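Local coordinates for exosome complex component Rrp42 (PDB 2PO1), which probably serves as a non-catalytic subunit of the archaeal RNA-degrading exosome, contributing to the structuring of the Rrp41 active site, at residues C[60-65]-C[141-146]; C[84-89]-C[100-105]; C[192-197]-C[229-234]; C[198-203]-C[223-228]. All coordinates share one frame; numbering follows the deposited sequence.

Contact 1. Residues C[60-65]-C[141-146]; sequences TQVLVG and IDVHVL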
# COMPACT_ATOMS: atom_id res chain seq x y z
N THR C 60 -6.47 -2.43 30.99
CA THR C 60 -5.67 -2.56 29.79
C THR C 60 -5.34 -4.04 29.63
O THR C 60 -4.86 -4.70 30.55
CB THR C 60 -4.33 -1.77 29.91
OG1 THR C 60 -4.59 -0.39 29.71
CG2 THR C 60 -3.34 -2.24 28.88
N GLN C 61 -5.59 -4.60 28.44
CA GLN C 61 -5.27 -6.02 28.23
C GLN C 61 -4.49 -6.14 26.99
O GLN C 61 -4.90 -5.61 25.97
CB GLN C 61 -6.53 -6.80 28.00
CG GLN C 61 -7.50 -6.54 29.07
CD GLN C 61 -8.40 -7.71 29.25
OE1 GLN C 61 -7.96 -8.84 29.13
NE2 GLN C 61 -9.66 -7.46 29.53
N VAL C 62 -3.39 -6.88 27.04
CA VAL C 62 -2.70 -7.11 25.81
C VAL C 62 -2.29 -8.58 25.73
O VAL C 62 -1.96 -9.19 26.74
CB VAL C 62 -1.50 -6.18 25.64
CG1 VAL C 62 -1.64 -4.90 26.42
CG2 VAL C 62 -0.29 -6.87 25.89
N LEU C 63 -2.42 -9.17 24.55
CA LEU C 63 -2.01 -10.54 24.34
C LEU C 63 -0.81 -10.51 23.51
O LEU C 63 -0.80 -9.84 22.43
CB LEU C 63 -3.01 -11.21 23.41
CG LEU C 63 -3.52 -12.61 23.66
CD1 LEU C 63 -4.30 -13.18 22.41
CD2 LEU C 63 -2.50 -13.61 24.36
N VAL C 64 0.18 -11.30 23.89
CA VAL C 64 1.33 -11.45 23.01
C VAL C 64 1.49 -12.89 22.70
O VAL C 64 1.34 -13.78 23.58
CB VAL C 64 2.66 -10.93 23.70
CG1 VAL C 64 3.92 -11.30 22.87
CG2 VAL C 64 2.54 -9.51 23.85
N GLY C 65 1.73 -13.15 21.43
CA GLY C 65 1.98 -14.52 20.98
C GLY C 65 3.40 -14.56 20.45
O GLY C 65 3.87 -13.58 19.86
N ILE C 141 7.48 -11.68 17.83
CA ILE C 141 6.80 -11.23 19.00
C ILE C 141 5.61 -10.46 18.45
O ILE C 141 5.76 -9.38 17.88
CB ILE C 141 7.63 -10.33 19.87
CG1 ILE C 141 8.95 -11.02 20.21
CG2 ILE C 141 6.81 -9.95 21.10
CD1 ILE C 141 9.83 -10.19 21.09
N ASP C 142 4.43 -11.08 18.54
CA ASP C 142 3.27 -10.46 17.92
C ASP C 142 2.37 -9.99 19.06
O ASP C 142 1.90 -10.80 19.92
CB ASP C 142 2.57 -11.38 16.94
CG ASP C 142 3.29 -11.49 15.66
OD1 ASP C 142 3.67 -12.63 15.31
OD2 ASP C 142 3.57 -10.45 15.01
N VAL C 143 2.16 -8.69 19.09
CA VAL C 143 1.50 -8.06 20.24
C VAL C 143 0.16 -7.64 19.70
O VAL C 143 0.10 -6.84 18.72
CB VAL C 143 2.15 -6.78 20.72
CG1 VAL C 143 1.29 -6.18 21.88
CG2 VAL C 143 3.65 -7.01 21.13
N HIS C 144 -0.88 -8.22 20.29
CA HIS C 144 -2.23 -7.92 19.98
C HIS C 144 -2.84 -7.15 21.16
O HIS C 144 -3.18 -7.75 22.23
CB HIS C 144 -2.99 -9.23 19.77
CG HIS C 144 -3.81 -9.25 18.54
ND1 HIS C 144 -3.28 -9.06 17.29
CD2 HIS C 144 -5.13 -9.52 18.34
CE1 HIS C 144 -4.23 -9.13 16.39
NE2 HIS C 144 -5.35 -9.46 17.00
N VAL C 145 -2.96 -5.83 21.02
CA VAL C 145 -3.49 -5.04 22.17
C VAL C 145 -5.01 -5.28 22.09
O VAL C 145 -5.58 -5.07 21.03
CB VAL C 145 -3.10 -3.56 22.09
CG1 VAL C 145 -3.95 -2.71 23.06
CG2 VAL C 145 -1.62 -3.42 22.40
N LEU C 146 -5.61 -5.80 23.17
CA LEU C 146 -7.04 -6.17 23.17
C LEU C 146 -7.94 -5.13 23.84
O LEU C 146 -9.10 -5.10 23.56
CB LEU C 146 -7.29 -7.50 23.87
CG LEU C 146 -6.54 -8.71 23.35
CD1 LEU C 146 -6.84 -9.85 24.26
CD2 LEU C 146 -6.94 -8.99 21.86

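Contact 2. Residues C[84-89]-C[100-105]; sequences TTNVEL and GPPDER. With nucleotides of chain A.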
# COMPACT_ATOMS: atom_id res chain seq x y z
N THR C 84 11.68 -10.17 15.84
CA THR C 84 10.93 -9.09 15.30
C THR C 84 9.66 -8.86 16.12
O THR C 84 9.01 -9.82 16.56
CB THR C 84 10.66 -9.35 13.77
OG1 THR C 84 9.99 -8.22 13.24
CG2 THR C 84 9.79 -10.54 13.57
N THR C 85 9.36 -7.59 16.37
CA THR C 85 8.29 -7.19 17.25
C THR C 85 7.32 -6.37 16.50
O THR C 85 7.70 -5.42 15.77
CB THR C 85 8.92 -6.38 18.41
OG1 THR C 85 9.98 -7.15 18.94
CG2 THR C 85 7.92 -6.10 19.51
N ASN C 86 6.06 -6.80 16.57
CA ASN C 86 4.98 -6.07 15.94
C ASN C 86 3.90 -5.87 16.93
O ASN C 86 3.55 -6.80 17.68
CB ASN C 86 4.40 -6.78 14.70
CG ASN C 86 3.42 -5.92 13.96
OD1 ASN C 86 2.21 -6.22 13.88
ND2 ASN C 86 3.93 -4.86 13.34
N VAL C 87 3.35 -4.65 16.95
CA VAL C 87 2.20 -4.34 17.83
C VAL C 87 1.05 -4.00 16.90
O VAL C 87 1.18 -3.11 16.05
CB VAL C 87 2.54 -3.14 18.65
CG1 VAL C 87 1.28 -2.59 19.33
CG2 VAL C 87 3.62 -3.52 19.70
N GLU C 88 -0.03 -4.73 17.05
CA GLU C 88 -1.30 -4.44 16.48
C GLU C 88 -2.20 -3.77 17.52
O GLU C 88 -2.53 -4.34 18.60
CB GLU C 88 -1.94 -5.71 15.97
CG GLU C 88 -1.12 -6.40 14.87
CD GLU C 88 -1.09 -5.57 13.59
OE1 GLU C 88 -0.01 -5.21 13.10
OE2 GLU C 88 -2.17 -5.23 13.12
N LEU C 89 -2.51 -2.53 17.22
CA LEU C 89 -3.47 -1.72 18.00
C LEU C 89 -4.79 -2.02 17.32
O LEU C 89 -5.23 -1.28 16.46
CB LEU C 89 -3.08 -0.25 17.86
CG LEU C 89 -2.22 0.29 19.01
CD1 LEU C 89 -1.48 -0.67 19.92
CD2 LEU C 89 -1.38 1.52 18.67
N GLY C 100 -5.69 -0.74 9.74
CA GLY C 100 -4.66 -0.35 8.78
C GLY C 100 -3.29 -0.73 9.27
O GLY C 100 -3.15 -1.32 10.35
N PRO C 101 -2.25 -0.35 8.52
CA PRO C 101 -0.89 -0.70 8.96
C PRO C 101 -0.56 -0.01 10.30
O PRO C 101 -1.24 0.98 10.63
CB PRO C 101 -0.03 -0.17 7.81
CG PRO C 101 -0.86 0.91 7.21
CD PRO C 101 -2.24 0.43 7.28
N PRO C 102 0.45 -0.50 11.06
CA PRO C 102 0.74 0.20 12.32
C PRO C 102 0.95 1.69 12.15
O PRO C 102 1.62 2.13 11.21
CB PRO C 102 2.02 -0.49 12.84
CG PRO C 102 1.93 -1.86 12.34
CD PRO C 102 1.34 -1.67 10.91
N ASP C 103 0.29 2.47 13.00
CA ASP C 103 0.46 3.89 13.00
C ASP C 103 1.67 4.19 13.92
O ASP C 103 2.29 3.28 14.48
CB ASP C 103 -0.83 4.58 13.54
CG ASP C 103 -0.97 4.44 15.07
OD1 ASP C 103 -0.47 3.46 15.64
OD2 ASP C 103 -1.56 5.30 15.70
N GLU C 104 2.03 5.45 14.07
CA GLU C 104 3.22 5.79 14.86
C GLU C 104 3.13 5.30 16.29
O GLU C 104 4.15 5.01 16.94
CB GLU C 104 3.45 7.28 14.83
CG GLU C 104 2.32 8.11 15.49
CD GLU C 104 2.64 9.59 15.58
OE1 GLU C 104 3.56 10.06 14.88
OE2 GLU C 104 1.97 10.31 16.36
N ARG C 105 1.93 5.22 16.85
CA ARG C 105 1.84 4.72 18.24
C ARG C 105 2.25 3.29 18.30
O ARG C 105 2.97 2.90 19.18
CB ARG C 105 0.44 4.86 18.85
CG ARG C 105 -0.02 6.30 18.99
CD ARG C 105 -1.55 6.42 19.17
NE ARG C 105 -2.30 5.79 18.08
CZ ARG C 105 -3.60 5.56 18.12
NH1 ARG C 105 -4.31 5.94 19.18
NH2 ARG C 105 -4.21 4.96 17.09
P A A 4 -5.49 -1.68 3.71
OP1 A A 4 -6.77 -1.40 3.03
OP2 A A 4 -4.55 -0.55 4.01
O5' A A 4 -4.70 -2.72 2.77
C5' A A 4 -3.74 -3.69 3.25
C4' A A 4 -2.31 -3.14 3.33
O4' A A 4 -2.17 -2.15 4.41
C3' A A 4 -1.24 -4.21 3.55
O3' A A 4 -0.39 -4.30 2.40
C2' A A 4 -0.47 -3.74 4.80
O2' A A 4 0.81 -3.22 4.45
C1' A A 4 -1.37 -2.68 5.47
N9 A A 4 -2.24 -3.17 6.58
C8 A A 4 -3.68 -3.29 6.58
N7 A A 4 -4.23 -3.76 7.68
C5 A A 4 -3.06 -3.97 8.49
C6 A A 4 -2.93 -4.45 9.81
N6 A A 4 -4.04 -4.81 10.51
N1 A A 4 -1.61 -4.52 10.34
C2 A A 4 -0.51 -4.15 9.60
N3 A A 4 -0.51 -3.69 8.35
C4 A A 4 -1.83 -3.61 7.84
O HOH W 1 -1.67 -2.21 12.73

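Contact 3. Residues C[192-197]-C[229-234]; sequences VEKIPV and DETGHI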
# COMPACT_ATOMS: atom_id res chain seq x y z
N VAL C 192 16.13 -17.19 26.88
CA VAL C 192 15.74 -15.95 27.52
C VAL C 192 16.60 -15.79 28.77
O VAL C 192 16.54 -16.59 29.72
CB VAL C 192 14.25 -15.89 27.91
CG1 VAL C 192 13.91 -14.49 28.42
CG2 VAL C 192 13.33 -16.24 26.73
N GLU C 193 17.39 -14.74 28.78
CA GLU C 193 18.40 -14.62 29.81
C GLU C 193 18.24 -13.44 30.73
O GLU C 193 18.82 -13.41 31.80
CB GLU C 193 19.72 -14.57 29.13
CG GLU C 193 19.84 -15.78 28.29
CD GLU C 193 21.19 -15.93 27.68
OE1 GLU C 193 21.92 -14.93 27.63
OE2 GLU C 193 21.49 -17.06 27.24
N LYS C 194 17.41 -12.48 30.35
CA LYS C 194 17.18 -11.33 31.20
C LYS C 194 15.70 -11.08 31.17
O LYS C 194 15.00 -11.60 30.29
CB LYS C 194 18.00 -10.15 30.68
CG LYS C 194 19.33 -10.03 31.41
CD LYS C 194 20.33 -9.27 30.60
CE LYS C 194 21.72 -9.94 30.69
NZ LYS C 194 22.13 -10.09 29.21
N ILE C 195 15.20 -10.34 32.15
CA ILE C 195 13.78 -10.02 32.17
C ILE C 195 13.51 -8.51 32.20
O ILE C 195 13.06 -8.00 33.21
CB ILE C 195 12.98 -10.78 33.28
CG1 ILE C 195 13.18 -12.26 33.13
CG2 ILE C 195 11.45 -10.49 33.18
CD1 ILE C 195 13.04 -12.99 34.44
N PRO C 196 13.74 -7.81 31.08
CA PRO C 196 13.49 -6.39 31.02
C PRO C 196 12.00 -6.12 31.13
O PRO C 196 11.19 -6.87 30.56
CB PRO C 196 13.99 -6.01 29.61
CG PRO C 196 13.82 -7.25 28.82
CD PRO C 196 14.21 -8.32 29.78
N VAL C 197 11.66 -5.08 31.88
CA VAL C 197 10.29 -4.72 32.20
C VAL C 197 10.23 -3.23 31.98
O VAL C 197 11.06 -2.51 32.54
CB VAL C 197 9.97 -5.08 33.69
CG1 VAL C 197 8.69 -4.44 34.14
CG2 VAL C 197 9.87 -6.58 33.86
N ASP C 229 16.46 -4.40 33.54
CA ASP C 229 16.48 -5.85 33.84
C ASP C 229 16.92 -6.14 35.27
O ASP C 229 17.22 -5.20 36.01
CB ASP C 229 17.33 -6.65 32.84
CG ASP C 229 18.77 -6.23 32.82
OD1 ASP C 229 19.37 -6.37 31.74
OD2 ASP C 229 19.34 -5.79 33.87
N GLU C 230 16.99 -7.43 35.61
CA GLU C 230 17.35 -7.93 36.96
C GLU C 230 18.74 -7.49 37.35
O GLU C 230 19.14 -7.68 38.48
CB GLU C 230 17.57 -9.45 36.95
CG GLU C 230 16.52 -10.32 36.42
CD GLU C 230 16.62 -10.48 34.92
OE1 GLU C 230 16.26 -9.54 34.23
OE2 GLU C 230 17.03 -11.54 34.44
N THR C 231 19.53 -7.03 36.38
CA THR C 231 20.96 -6.89 36.59
C THR C 231 21.29 -5.43 36.89
O THR C 231 22.46 -5.07 36.95
CB THR C 231 21.82 -7.43 35.39
OG1 THR C 231 21.72 -6.54 34.26
CG2 THR C 231 21.33 -8.83 34.94
N GLY C 232 20.27 -4.60 37.07
CA GLY C 232 20.49 -3.20 37.29
C GLY C 232 20.83 -2.46 36.03
O GLY C 232 21.45 -1.41 36.06
N HIS C 233 20.47 -2.99 34.89
CA HIS C 233 20.79 -2.25 33.67
C HIS C 233 19.56 -1.69 33.04
O HIS C 233 18.49 -2.26 33.14
CB HIS C 233 21.62 -3.12 32.72
CG HIS C 233 23.05 -3.29 33.15
ND1 HIS C 233 23.46 -4.29 34.00
CD2 HIS C 233 24.16 -2.59 32.84
CE1 HIS C 233 24.76 -4.18 34.23
NE2 HIS C 233 25.21 -3.15 33.53
N ILE C 234 19.73 -0.55 32.35
CA ILE C 234 18.67 0.05 31.60
C ILE C 234 18.88 -0.39 30.18
O ILE C 234 19.97 -0.26 29.63
CB ILE C 234 18.63 1.60 31.72
CG1 ILE C 234 18.70 2.07 33.18
CG2 ILE C 234 17.39 2.13 31.10
CD1 ILE C 234 19.36 3.41 33.31

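Contact 4. Residues C[198-203]-C[223-228]; sequences PVTFAK and KITITT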
# COMPACT_ATOMS: atom_id res chain seq x y z
N PRO C 198 9.33 -2.75 31.09
CA PRO C 198 9.29 -1.28 31.02
C PRO C 198 8.47 -0.79 32.17
O PRO C 198 7.44 -1.41 32.53
CB PRO C 198 8.57 -0.97 29.70
CG PRO C 198 8.23 -2.27 29.08
CD PRO C 198 8.36 -3.36 30.16
N VAL C 199 8.94 0.29 32.79
CA VAL C 199 8.06 0.98 33.70
C VAL C 199 7.83 2.37 33.17
O VAL C 199 8.77 3.03 32.79
CB VAL C 199 8.68 0.97 35.09
CG1 VAL C 199 7.91 1.85 35.98
CG2 VAL C 199 8.74 -0.51 35.62
N THR C 200 6.59 2.83 33.15
CA THR C 200 6.23 4.05 32.44
C THR C 200 5.56 5.02 33.38
O THR C 200 4.77 4.63 34.18
CB THR C 200 5.34 3.71 31.25
OG1 THR C 200 6.13 3.09 30.24
CG2 THR C 200 4.72 4.92 30.72
N PHE C 201 5.97 6.28 33.32
CA PHE C 201 5.42 7.35 34.15
C PHE C 201 4.74 8.38 33.27
O PHE C 201 5.26 8.69 32.19
CB PHE C 201 6.53 8.06 34.96
CG PHE C 201 7.35 7.11 35.80
CD1 PHE C 201 8.30 6.26 35.20
CD2 PHE C 201 7.14 7.03 37.17
CE1 PHE C 201 9.02 5.35 35.98
CE2 PHE C 201 7.87 6.12 37.94
CZ PHE C 201 8.79 5.27 37.34
N ALA C 202 3.62 8.93 33.73
CA ALA C 202 3.01 10.10 33.11
C ALA C 202 3.44 11.29 33.93
O ALA C 202 3.39 11.23 35.14
CB ALA C 202 1.51 9.98 33.13
N LYS C 203 3.91 12.34 33.29
CA LYS C 203 4.08 13.58 33.99
C LYS C 203 2.80 14.37 33.82
O LYS C 203 2.36 14.65 32.68
CB LYS C 203 5.27 14.35 33.44
CG LYS C 203 5.42 15.74 33.99
CD LYS C 203 6.85 16.22 33.79
CE LYS C 203 7.01 17.61 34.38
NZ LYS C 203 8.44 18.01 34.21
N LYS C 223 5.44 11.67 29.02
CA LYS C 223 5.50 10.33 29.53
C LYS C 223 6.90 9.87 29.33
O LYS C 223 7.58 10.38 28.47
CB LYS C 223 4.54 9.49 28.72
CG LYS C 223 4.72 8.02 28.80
CD LYS C 223 3.63 7.39 27.95
CE LYS C 223 2.50 7.00 28.85
NZ LYS C 223 1.44 6.19 28.22
N ILE C 224 7.37 8.98 30.19
CA ILE C 224 8.71 8.47 30.05
C ILE C 224 8.68 7.03 30.45
O ILE C 224 8.01 6.67 31.42
CB ILE C 224 9.81 9.29 30.91
CG1 ILE C 224 11.22 8.82 30.53
CG2 ILE C 224 9.55 9.15 32.38
CD1 ILE C 224 12.34 9.73 30.97
N THR C 225 9.34 6.21 29.65
CA THR C 225 9.40 4.79 29.92
C THR C 225 10.85 4.45 30.14
O THR C 225 11.70 4.89 29.37
CB THR C 225 8.90 3.98 28.72
OG1 THR C 225 7.48 4.14 28.60
CG2 THR C 225 9.24 2.53 28.90
N ILE C 226 11.10 3.77 31.26
CA ILE C 226 12.40 3.21 31.61
C ILE C 226 12.29 1.70 31.67
O ILE C 226 11.53 1.17 32.46
CB ILE C 226 12.86 3.64 33.07
CG1 ILE C 226 12.57 5.13 33.35
CG2 ILE C 226 14.29 3.27 33.29
CD1 ILE C 226 13.33 6.06 32.38
N THR C 227 13.08 1.01 30.86
CA THR C 227 13.08 -0.42 30.85
C THR C 227 14.36 -0.95 31.43
O THR C 227 15.45 -0.58 31.00
CB THR C 227 12.98 -0.92 29.39
OG1 THR C 227 11.82 -0.38 28.81
CG2 THR C 227 12.95 -2.45 29.34
N THR C 228 14.25 -1.81 32.44
CA THR C 228 15.39 -2.25 33.18
C THR C 228 15.30 -3.75 33.36
O THR C 228 14.20 -4.30 33.36
CB THR C 228 15.47 -1.57 34.56
OG1 THR C 228 14.31 -1.92 35.31
CG2 THR C 228 15.51 -0.07 34.40

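Contact 1. Residues C[60-65]-C[141-146]
Two neighbouring antiparallel strands of the mixed beta sheet in the first RNase PH-like domain meet here, Val62 and Val64 of 60-65 lying beside Val145 and Val143 of 141-146. Val62-Val145 and Val64-Val143 are non-hydrogen-bonded pairs. Leu63-His144 and Gly65-Asp142 are hydrogen-bonded pairs. His144 N reaches Leu63 O at 2.7 Å, and Leu63 N returns a bond to His144 O. Gly65 and Asp142 exchange a second pair of backbone bonds. A single bond from Leu146 N to Gln61 O, 2.9 Å, follows at the other end and is more bent, 146° at the hydrogen.

The valines form one apolar face, covered by helix 152-166. Val64 has CG1 anti to the backbone N (chi1 171°). This methyl touches Ile141 CG2 at 3.6 Å, while CG2 rests on Val143 CG2 at 3.9 Å. An alanine in place of Val64 would probably open a gap beside Ile141 CG2 and Val143 CG2 and weaken the fit against the helix.

Leu63, Asp142 and His144 project from the other face, which meets a second protein chain. Asp142 OD2 forms a salt bridge with a basic side chain of that neighbouring subunit, and His144 NE2 bonds to an acidic one. Both polar ends therefore have partners in the neighbouring subunit. Beside them, Leu63 CB and His144 CB lie 4.1 Å apart. Between the strands, the Val64 CA-H points to Asp142 O, with CA and O 3.2 Å apart.

Contact 2. Residues C[84-89]-C[100-105]
Leu89 makes the closely packed part of this contact, where strand 84-89 passes the start of helix 104-118. Its CD2 lies 3.8 Å from Arg105 CB and 3.7 Å from Asp103 OD1. Phe97, Ala106 and Leu109 also touch the leucine side chain. Asp103 is the N-cap of the helix, and its OD1 accepts from Ala106 N. Its OD2 holds Arg105 NE in a salt bridge of 2.5 Å, using the syn lone pair and lying close to the guanidinium plane. One carboxylate thus caps the helix and fixes the arginine that borders Leu89.

The side toward Glu88 is looser, with a water between strand and loop and an RNA base lying against the loop. Pro102 CG stands 3.9 Å from Glu88 OE1. Water 1 joins Glu88 OE2 to Gly100 O, donating to both. Glu88 is bent at chi2 (-67°), which turns CD off the line of the chain. OE2 accepts from N6 of the adenine of A4 of chain A at 3.2 Å, with a bent angle of 136°. N1 of the same base lies 2.9 Å from Glu88 OE2. Pro102 CD comes within 3.4 Å of C2 of A4 of chain A, and Pro101 CA lies near its N3. An alanine in place of Glu88 would probably leave adenine N6 and the water without their carboxylate partner, and the base less firmly held.

Glu88 of the strand and the loop 100-102 line the place where this RNA nucleotide is bound in the RNase PH-like domain, just ahead of the capped helix, with Glu88 OE2 facing the N6 and N1 edge of the adenine.

Contact 3. Residues C[192-197]-C[229-234]
Asp229 OD2 is gripped by three donors, Thr231 OG1, Thr231 N and His233 N, and its side chain lies alongside that of Lys194 in the facing loop. The bond from Thr231 N, 2.8 Å, closes an Asx turn. It sits on a type I beta turn from Asp229 to Gly232, which joins strands 222-228 and 234-240 as a hairpin. Thr231 N and His233 N come to OD2 from opposite faces of the carboxylate, each well out of its plane. Thr231 OG1 approaches on the syn side, also tilted out of plane, and accepts in turn from His233 ND1 at 2.9 Å. These bonds fix the rotation of the aspartate head.

Asp229 OD1 lies 3.3 Å from Lys194 CD, and both side chains point the same way. The lysine NZ passes on to Ser120 O, while Asp229 OD1 bonds to an aromatic side chain of a neighbouring subunit. That subunit also stacks a ring on His233, which places the turn at a protein interface.

Glu230 reaches back to the loop 192-197, its chain bent at chi2 (85°). Its OE1 accepts from Ile195 N in a fairly straight bond (161°), modelled very short, so its length is doubtful. The same oxygen is 3.6 Å from Ile195 CB. Ile195 itself packs on Ile161 and Leu165 of helix 152-166. The nearest CA atoms of loop and turn are those of Pro196 and Asp229, 4.1 Å apart.

Contact 4. Residues C[198-203]-C[223-228]
Thr200 and Thr225 share one rotamer, each with OG1 anti to the carbonyl carbon (chi1 -73° and -71°), and this brings the two hydroxyls together on one face of the sheet. The OG1 atoms are modelled very close, so the exact length is doubtful. Asp154 OD1 is a further partner of Thr200 OG1, tying the pair to helix 152-166. The other branch of Thr200, CG2, touches Lys223 CE at 3.6 Å, the two side chains crossing at a slant. Lys223 is bent at chi3, and its NZ forms a salt bridge with Glu217.

On the same face Pro198 and Thr227 lie side by side. Pro198 CB is 3.4 Å from Thr227 OG1 and 3.7 Å from Thr225 CG2.

The strands are the two central ones of the antiparallel sheet that has four strands in this chain, in the second RNase PH-like domain. Val199-Ile226 and Phe201-Ile224 are its hydrogen-bonded pairs here. Val199 N donates to Ile226 O at 2.8 Å in a nearly straight bond, 176° at the hydrogen, and Ile226 N answers to Val199 O. Phe201 N and Ile224 N are paired likewise with the opposite carbonyls.

The apolar face carries Val199, Phe201, Ile224 and Ile226. Helix 247-275 covers part of it, through Thr256 on Phe201 and Ala257 on Ile226. Phe201 CB meets Ile224 CG2 at 4.1 Å. Ile224 O lies at the edge of the phenylalanine ring, in its plane, 3.8 Å from CD1.

Contacts 1 and 2 share one sheet. Strand 135-147 pairs with 60-71 on one side and with 82-89 on the other, and Glu88 N lies 2.7 Å from Val143 O. Contact 2 is nested in the chain within the loop closed by contact 1. Contact 4 is likewise nested within contact 3, where Val197 N lies 3.0 Å from Thr228 O. The two pairs lie in the two RNase PH-like domains, and the centres of contacts 1 and 4 are about 19 Å apart. Contact 2 holds the adenine. The nearest atoms of contacts 1, 4 and 3 are about 6, 13 and 14 Å from the RNA.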